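Local coordinates for dopamine N-acetyltransferase-like Protein (PDB 6V3T) that probably transfers acyl groups from acyl-CoA to arylalkylamines such as serotonin, and binds acetyl-CoA, at residues A139-E147 against T167-F176. Numbering follows the deposited sequence.
Sequences AKELFLRSE and TQRAAECLGF. With ACO (acetyl coenzyme *a), chain G.
F143 and A170 meet where two helices of the GNAT (acetyltransferase) fold pack together beside bound acetyl-CoA, an example of how a large ring can serve as the main knob between two helices with no hydrogen bond across them. Helices 139-147 and 167-174 cross at -50°, their axes 9.6 Å apart at closest approach.

The apolar core is a knob-into-hole arrangement: the F143 ring sits among T167, A170, A171 and L174. CD2 of F143 lies 3.8 Å from CB of A170, whose small side chain is consistent with the CA atoms of K140 and A170 coming within 5.3 Å, while CZ and CE2 reach CB of A171. L174 uses both branches, CD1 lying obliquely beside the F143 ring and CD2 meeting CD1 of L144 at 3.5 Å. L144, with CG anti to its backbone nitrogen (chi1 170°), meets L174 at about a right angle. The F143 ring also touches L124, L127 and V160 of the central sheet.

The aromatic pair is T-shaped: F143 turns its edge to a face of F176, with planes at 72° and centroids 5.1 Å apart. Replacing F143 by an alanine would take away the ring, and would probably leave the hole among T167, A170, A171 and L174 unfilled and the face of F176 without its edge partner.

Polar groups and the cofactor border this core. The backbone N of K140 donates a nearly straight bond to O1A of the pyrophosphate, as expected at the start of a GNAT phosphate-binding helix, and the aliphatic chain of K140 runs past A170 towards the 3'-phosphate, also approached by C173. Farther along, E147, salt-bridged to K210, brings OE1 to the rim of the F176 ring, 3.8 Å from its CE1.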
ATOM      1  N   ALA A 139      -6.975  -7.673  -8.438  1.00 75.36           N
ATOM      2  CA  ALA A 139      -6.107  -6.525  -8.105  1.00 73.76           C
ATOM      3  C   ALA A 139      -6.153  -5.530  -9.257  1.00 71.04           C
ATOM      4  O   ALA A 139      -6.506  -4.365  -9.029  1.00 70.51           O
ATOM      5  CB  ALA A 139      -4.701  -6.991  -7.849  1.00 75.00           C
ATOM      6  N   LYS A 140      -5.827  -6.008 -10.452  1.00 68.09           N
ATOM      7  CA  LYS A 140      -5.829  -5.189 -11.688  1.00 70.11           C
ATOM      8  C   LYS A 140      -7.129  -4.379 -11.762  1.00 65.64           C
ATOM      9  O   LYS A 140      -7.072  -3.240 -12.246  1.00 66.67           O
ATOM     10  CB  LYS A 140      -5.660  -6.075 -12.925  1.00 70.60           C
ATOM     11  CG  LYS A 140      -4.217  -6.327 -13.333  1.00 68.43           C
ATOM     12  CD  LYS A 140      -4.057  -7.376 -14.389  1.00 68.95           C
ATOM     13  CE  LYS A 140      -3.906  -6.793 -15.770  1.00 68.96           C
ATOM     14  NZ  LYS A 140      -4.183  -7.801 -16.815  1.00 71.05           N
ATOM     15  N   GLU A 141      -8.254  -4.949 -11.327  1.00 60.62           N
ATOM     16  CA  GLU A 141      -9.572  -4.271 -11.401  1.00 62.65           C
ATOM     17  C   GLU A 141      -9.644  -3.219 -10.302  1.00 60.74           C
ATOM     18  O   GLU A 141     -10.050  -2.090 -10.606  1.00 64.18           O
ATOM     19  CB  GLU A 141     -10.739  -5.252 -11.292  1.00 65.12           C
ATOM     20  CG  GLU A 141     -11.339  -5.577 -12.633  1.00 69.51           C
ATOM     21  CD  GLU A 141     -11.755  -4.343 -13.412  1.00 71.07           C
ATOM     22  OE1 GLU A 141     -12.621  -3.603 -12.900  1.00 71.43           O
ATOM     23  OE2 GLU A 141     -11.187  -4.109 -14.521  1.00 64.47           O
ATOM     24  N   LEU A 142      -9.274  -3.595  -9.078  1.00 59.22           N
ATOM     25  CA  LEU A 142      -9.252  -2.692  -7.900  1.00 59.00           C
ATOM     26  C   LEU A 142      -8.423  -1.457  -8.237  1.00 56.40           C
ATOM     27  O   LEU A 142      -8.908  -0.342  -7.999  1.00 56.21           O
ATOM     28  CB  LEU A 142      -8.643  -3.439  -6.714  1.00 61.43           C
ATOM     29  CG  LEU A 142      -9.542  -4.501  -6.099  1.00 61.92           C
ATOM     30  CD1 LEU A 142      -8.742  -5.438  -5.210  1.00 61.67           C
ATOM     31  CD2 LEU A 142     -10.674  -3.846  -5.325  1.00 65.04           C
ATOM     32  N   PHE A 143      -7.229  -1.678  -8.792  1.00 55.64           N
ATOM     33  CA  PHE A 143      -6.282  -0.627  -9.242  1.00 57.45           C
ATOM     34  C   PHE A 143      -6.973   0.316 -10.236  1.00 57.88           C
ATOM     35  O   PHE A 143      -7.056   1.515  -9.937  1.00 60.77           O
ATOM     36  CB  PHE A 143      -5.027  -1.255  -9.849  1.00 58.01           C
ATOM     37  CG  PHE A 143      -3.757  -0.494  -9.577  1.00 59.82           C
ATOM     38  CD1 PHE A 143      -3.717   0.888  -9.689  1.00 62.52           C
ATOM     39  CD2 PHE A 143      -2.602  -1.161  -9.211  1.00 58.70           C
ATOM     40  CE1 PHE A 143      -2.548   1.582  -9.432  1.00 61.13           C
ATOM     41  CE2 PHE A 143      -1.432  -0.465  -8.969  1.00 59.04           C
ATOM     42  CZ  PHE A 143      -1.412   0.905  -9.073  1.00 60.39           C
ATOM     43  N   LEU A 144      -7.448  -0.208 -11.371  1.00 59.43           N
ATOM     44  CA  LEU A 144      -8.151   0.584 -12.416  1.00 62.50           C
ATOM     45  C   LEU A 144      -9.261   1.406 -11.749  1.00 61.66           C
ATOM     46  O   LEU A 144      -9.361   2.600 -12.040  1.00 58.91           O
ATOM     47  CB  LEU A 144      -8.716  -0.361 -13.485  1.00 66.46           C
ATOM     48  CG  LEU A 144      -9.677   0.277 -14.499  1.00 69.11           C
ATOM     49  CD1 LEU A 144      -8.932   0.833 -15.683  1.00 66.75           C
ATOM     50  CD2 LEU A 144     -10.724  -0.709 -14.987  1.00 70.17           C
ATOM     51  N   ARG A 145     -10.052   0.777 -10.880  1.00 65.21           N
ATOM     52  CA  ARG A 145     -11.223   1.395 -10.206  1.00 72.86           C
ATOM     53  C   ARG A 145     -10.740   2.517  -9.290  1.00 72.06           C
ATOM     54  O   ARG A 145     -11.438   3.548  -9.184  1.00 77.06           O
ATOM     55  CB  ARG A 145     -11.985   0.357  -9.379  1.00 78.50           C
ATOM     56  CG  ARG A 145     -12.625  -0.744 -10.205  1.00 81.80           C
ATOM     57  CD  ARG A 145     -13.865  -0.285 -10.923  1.00 87.81           C
ATOM     58  NE  ARG A 145     -14.452  -1.440 -11.579  1.00 95.31           N
ATOM     59  CZ  ARG A 145     -15.747  -1.659 -11.728  1.00 99.55           C
ATOM     60  NH1 ARG A 145     -16.186  -2.740 -12.341  1.00103.34           N
ATOM     61  NH2 ARG A 145     -16.614  -0.797 -11.262  1.00103.79           N
ATOM     62  N   SER A 146      -9.612   2.291  -8.623  1.00 66.95           N
ATOM     63  CA  SER A 146      -8.963   3.261  -7.713  1.00 65.04           C
ATOM     64  C   SER A 146      -8.553   4.494  -8.513  1.00 61.72           C
ATOM     65  O   SER A 146      -8.760   5.603  -8.017  1.00 65.54           O
ATOM     66  CB  SER A 146      -7.789   2.649  -7.010  1.00 65.24           C
ATOM     67  OG  SER A 146      -8.220   1.650  -6.101  1.00 65.53           O
ATOM     68  N   GLU A 147      -8.004   4.291  -9.709  1.00 62.11           N
ATOM     69  CA  GLU A 147      -7.543   5.384 -10.608  1.00 62.49           C
ATOM     70  C   GLU A 147      -8.740   6.287 -10.912  1.00 66.04           C
ATOM     71  O   GLU A 147      -8.572   7.522 -10.902  1.00 70.93           O
ATOM     72  CB  GLU A 147      -6.935   4.822 -11.897  1.00 58.42           C
ATOM     73  CG  GLU A 147      -6.271   5.874 -12.754  1.00 58.35           C
ATOM     74  CD  GLU A 147      -5.916   5.461 -14.178  1.00 60.38           C
ATOM     75  OE1 GLU A 147      -4.843   4.817 -14.377  1.00 54.29           O
ATOM     76  OE2 GLU A 147      -6.694   5.822 -15.102  1.00 60.67           O
ATOM     77  N   THR A 167       2.103  -6.132  -8.083  1.00 63.15           N
ATOM     78  CA  THR A 167       1.564  -4.758  -7.969  1.00 63.53           C
ATOM     79  C   THR A 167       2.271  -3.851  -8.969  1.00 60.66           C
ATOM     80  O   THR A 167       1.646  -2.879  -9.414  1.00 59.70           O
ATOM     81  CB  THR A 167       1.743  -4.182  -6.565  1.00 66.24           C
ATOM     82  OG1 THR A 167       0.840  -4.884  -5.716  1.00 67.63           O
ATOM     83  CG2 THR A 167       1.467  -2.697  -6.493  1.00 67.88           C
ATOM     84  N   GLN A 168       3.544  -4.116  -9.240  1.00 56.45           N
ATOM     85  CA  GLN A 168       4.307  -3.351 -10.250  1.00 59.75           C
ATOM     86  C   GLN A 168       3.677  -3.633 -11.614  1.00 62.60           C
ATOM     87  O   GLN A 168       3.477  -2.678 -12.391  1.00 64.48           O
ATOM     88  CB  GLN A 168       5.793  -3.714 -10.226  1.00 62.90           C
ATOM     89  CG  GLN A 168       6.511  -3.267  -8.964  1.00 66.10           C
ATOM     90  CD  GLN A 168       7.857  -3.933  -8.794  1.00 71.09           C
ATOM     91  OE1 GLN A 168       8.668  -3.996  -9.721  1.00 73.19           O
ATOM     92  NE2 GLN A 168       8.112  -4.423  -7.591  1.00 71.49           N
ATOM     93  N   ARG A 169       3.386  -4.902 -11.886  1.00 62.48           N
ATOM     94  CA  ARG A 169       2.801  -5.342 -13.172  1.00 65.69           C
ATOM     95  C   ARG A 169       1.478  -4.635 -13.400  1.00 57.16           C
ATOM     96  O   ARG A 169       1.288  -4.120 -14.473  1.00 59.76           O
ATOM     97  CB  ARG A 169       2.561  -6.846 -13.176  1.00 78.41           C
ATOM     98  CG  ARG A 169       3.699  -7.624 -13.809  1.00 89.38           C
ATOM     99  CD  ARG A 169       3.723  -9.005 -13.201  1.00 99.97           C
ATOM    100  NE  ARG A 169       4.717  -9.967 -13.656  1.00103.24           N
ATOM    101  CZ  ARG A 169       5.945  -9.706 -14.101  1.00105.52           C
ATOM    102  NH1 ARG A 169       6.414  -8.473 -14.210  1.00105.23           N
ATOM    103  NH2 ARG A 169       6.713 -10.717 -14.450  1.00106.95           N
ATOM    104  N   ALA A 170       0.591  -4.674 -12.426  1.00 51.98           N
ATOM    105  CA  ALA A 170      -0.725  -4.018 -12.519  1.00 55.07           C
ATOM    106  C   ALA A 170      -0.479  -2.563 -12.910  1.00 55.49           C
ATOM    107  O   ALA A 170      -1.040  -2.095 -13.889  1.00 58.17           O
ATOM    108  CB  ALA A 170      -1.443  -4.141 -11.204  1.00 55.75           C
ATOM    109  N   ALA A 171       0.376  -1.888 -12.159  1.00 59.25           N
ATOM    110  CA  ALA A 171       0.746  -0.482 -12.394  1.00 59.92           C
ATOM    111  C   ALA A 171       1.271  -0.337 -13.824  1.00 59.26           C
ATOM    112  O   ALA A 171       0.792   0.549 -14.523  1.00 60.60           O
ATOM    113  CB  ALA A 171       1.757  -0.046 -11.368  1.00 60.66           C
ATOM    114  N   GLU A 172       2.204  -1.191 -14.240  1.00 61.93           N
ATOM    115  CA  GLU A 172       2.743  -1.193 -15.626  1.00 66.67           C
ATOM    116  C   GLU A 172       1.554  -1.193 -16.586  1.00 64.58           C
ATOM    117  O   GLU A 172       1.557  -0.397 -17.533  1.00 62.58           O
ATOM    118  CB  GLU A 172       3.623  -2.417 -15.901  1.00 72.43           C
ATOM    119  CG  GLU A 172       5.032  -2.081 -16.366  1.00 77.74           C
ATOM    120  CD  GLU A 172       6.110  -2.203 -15.295  1.00 86.23           C
ATOM    121  OE1 GLU A 172       5.843  -2.808 -14.245  1.00 84.69           O
ATOM    122  OE2 GLU A 172       7.215  -1.688 -15.512  1.00 92.14           O
ATOM    123  N   CYS A 173       0.564  -2.047 -16.329  1.00 64.91           N
ATOM    124  CA  CYS A 173      -0.542  -2.322 -17.281  1.00 67.27           C
ATOM    125  C   CYS A 173      -1.457  -1.107 -17.412  1.00 65.08           C
ATOM    126  O   CYS A 173      -2.015  -0.957 -18.498  1.00 66.13           O
ATOM    127  CB  CYS A 173      -1.360  -3.556 -16.916  1.00 69.00           C
ATOM    128  SG  CYS A 173      -0.901  -5.006 -17.902  1.00 80.91           S
ATOM    129  N   LEU A 174      -1.602  -0.275 -16.373  1.00 62.74           N
ATOM    130  CA  LEU A 174      -2.426   0.969 -16.432  1.00 61.31           C
ATOM    131  C   LEU A 174      -1.557   2.168 -16.852  1.00 60.71           C
ATOM    132  O   LEU A 174      -2.096   3.278 -16.914  1.00 62.59           O
ATOM    133  CB  LEU A 174      -3.087   1.216 -15.074  1.00 61.08           C
ATOM    134  CG  LEU A 174      -4.192   0.239 -14.674  1.00 62.49           C
ATOM    135  CD1 LEU A 174      -4.443   0.285 -13.173  1.00 66.79           C
ATOM    136  CD2 LEU A 174      -5.481   0.531 -15.418  1.00 60.59           C
ATOM    137  N   GLY A 175      -0.264   1.956 -17.118  1.00 60.38           N
ATOM    138  CA  GLY A 175       0.644   2.953 -17.725  1.00 60.22           C
ATOM    139  C   GLY A 175       1.364   3.812 -16.696  1.00 59.51           C
ATOM    140  O   GLY A 175       1.838   4.892 -17.053  1.00 57.73           O
ATOM    141  N   PHE A 176       1.479   3.347 -15.459  1.00 61.32           N
ATOM    142  CA  PHE A 176       2.237   4.039 -14.392  1.00 62.08           C
ATOM    143  C   PHE A 176       3.729   4.057 -14.742  1.00 63.93           C
ATOM    144  O   PHE A 176       4.255   3.071 -15.283  1.00 62.28           O
ATOM    145  CB  PHE A 176       2.017   3.361 -13.044  1.00 61.29           C
ATOM    146  CG  PHE A 176       0.731   3.747 -12.375  1.00 60.46           C
ATOM    147  CD1 PHE A 176      -0.477   3.607 -13.034  1.00 61.49           C
ATOM    148  CD2 PHE A 176       0.731   4.262 -11.090  1.00 61.78           C
ATOM    149  CE1 PHE A 176      -1.664   3.973 -12.416  1.00 63.27           C
ATOM    150  CE2 PHE A 176      -0.455   4.621 -10.473  1.00 63.38           C
ATOM    151  CZ  PHE A 176      -1.650   4.478 -11.136  1.00 62.27           C
TER
HETATM  152  N1A ACO G 301       3.157 -15.035 -10.271  1.00 60.70           N
HETATM  153  C2A ACO G 301       3.461 -14.229 -11.297  1.00 64.63           C
HETATM  154  N3A ACO G 301       2.696 -13.184 -11.657  1.00 67.97           N
HETATM  155  C4A ACO G 301       1.567 -12.894 -10.991  1.00 65.71           C
HETATM  156  C5A ACO G 301       1.180 -13.733  -9.875  1.00 63.79           C
HETATM  157  C6A ACO G 301       2.055 -14.849  -9.543  1.00 60.64           C
HETATM  158  N6A ACO G 301       1.747 -15.657  -8.524  1.00 61.71           N
HETATM  159  N7A ACO G 301       0.041 -13.243  -9.394  1.00 65.25           N
HETATM  160  C8A ACO G 301      -0.287 -12.173 -10.148  1.00 64.78           C
HETATM  161  N9A ACO G 301       0.622 -11.988 -11.104  1.00 65.84           N
HETATM  162  C1B ACO G 301       0.579 -10.894 -12.064  1.00 66.42           C
HETATM  163  C2B ACO G 301      -0.313 -11.154 -13.244  1.00 67.18           C
HETATM  164  O2B ACO G 301       0.409 -11.711 -14.323  1.00 61.68           O
HETATM  165  C3B ACO G 301      -0.784  -9.755 -13.547  1.00 69.76           C
HETATM  166  O3B ACO G 301       0.208  -9.081 -14.284  1.00 79.20           O
HETATM  167  P3B ACO G 301      -0.017  -8.891 -15.851  1.00 87.69           P
HETATM  168  O7A ACO G 301       1.383  -8.877 -16.430  1.00 79.13           O
HETATM  169  O8A ACO G 301      -0.800 -10.157 -16.158  1.00 75.42           O
HETATM  170  O9A ACO G 301      -0.747  -7.550 -15.870  1.00 78.42           O
HETATM  171  C4B ACO G 301      -0.852  -9.055 -12.220  1.00 63.07           C
HETATM  172  O4B ACO G 301      -0.026  -9.808 -11.371  1.00 64.71           O
HETATM  173  C5B ACO G 301      -2.236  -9.006 -11.658  1.00 59.64           C
HETATM  174  O5B ACO G 301      -2.590 -10.216 -11.025  1.00 57.91           O
HETATM  175  P1A ACO G 301      -3.926 -10.160 -10.171  1.00 60.14           P
HETATM  176  O1A ACO G 301      -4.828  -9.109 -10.770  1.00 57.86           O
HETATM  177  O2A ACO G 301      -4.488 -11.513  -9.884  1.00 65.45           O
HETATM  178  O3A ACO G 301      -3.308  -9.676  -8.777  1.00 65.80           O
HETATM  179  P2A ACO G 301      -3.689 -10.488  -7.449  1.00 67.73           P
HETATM  180  O4A ACO G 301      -5.205 -10.595  -7.427  1.00 59.05           O
HETATM  181  O5A ACO G 301      -2.903 -11.774  -7.429  1.00 68.75           O
HETATM  182  O6A ACO G 301      -2.974  -9.477  -6.359  1.00 67.65           O
HETATM  183  CBP ACO G 301      -1.422  -9.347  -4.361  1.00 64.58           C
HETATM  184  CCP ACO G 301      -2.758  -9.810  -4.963  1.00 68.08           C
HETATM  185  CDP ACO G 301      -0.968  -8.095  -5.093  1.00 60.43           C
HETATM  186  CEP ACO G 301      -0.459 -10.501  -4.559  1.00 64.08           C
HETATM  187  CAP ACO G 301      -1.495  -9.067  -2.815  1.00 70.77           C
HETATM  188  OAP ACO G 301      -1.587 -10.319  -2.123  1.00 58.49           O
HETATM  189  C9P ACO G 301      -0.328  -8.263  -2.133  1.00 76.52           C
HETATM  190  O9P ACO G 301       0.606  -8.848  -1.581  1.00 67.59           O
HETATM  191  N8P ACO G 301      -0.376  -6.892  -2.143  1.00 72.02           N
HETATM  192  C7P ACO G 301       0.665  -6.007  -1.610  1.00 68.57           C
HETATM  193  C6P ACO G 301       1.128  -4.885  -2.565  1.00 66.96           C
HETATM  194  C5P ACO G 301       1.252  -3.509  -1.935  1.00 67.17           C
HETATM  195  O5P ACO G 301       0.576  -2.579  -2.317  1.00 57.17           O
HETATM  196  N4P ACO G 301       2.163  -3.358  -0.975  1.00 87.86           N
HETATM  197  C3P ACO G 301       2.532  -2.053  -0.384  1.00100.82           C
HETATM  198  C2P ACO G 301       2.340  -1.878   1.137  1.00107.42           C
HETATM  199  S1P ACO G 301       3.858  -1.906   2.067  1.00115.11           S
HETATM  200  C   ACO G 301       3.400  -2.451   3.605  1.00109.80           C
HETATM  201  O   ACO G 301       2.329  -2.121   4.094  1.00117.81           O
HETATM  202  CH3 ACO G 301       4.299  -3.340   4.415  1.00 99.15           C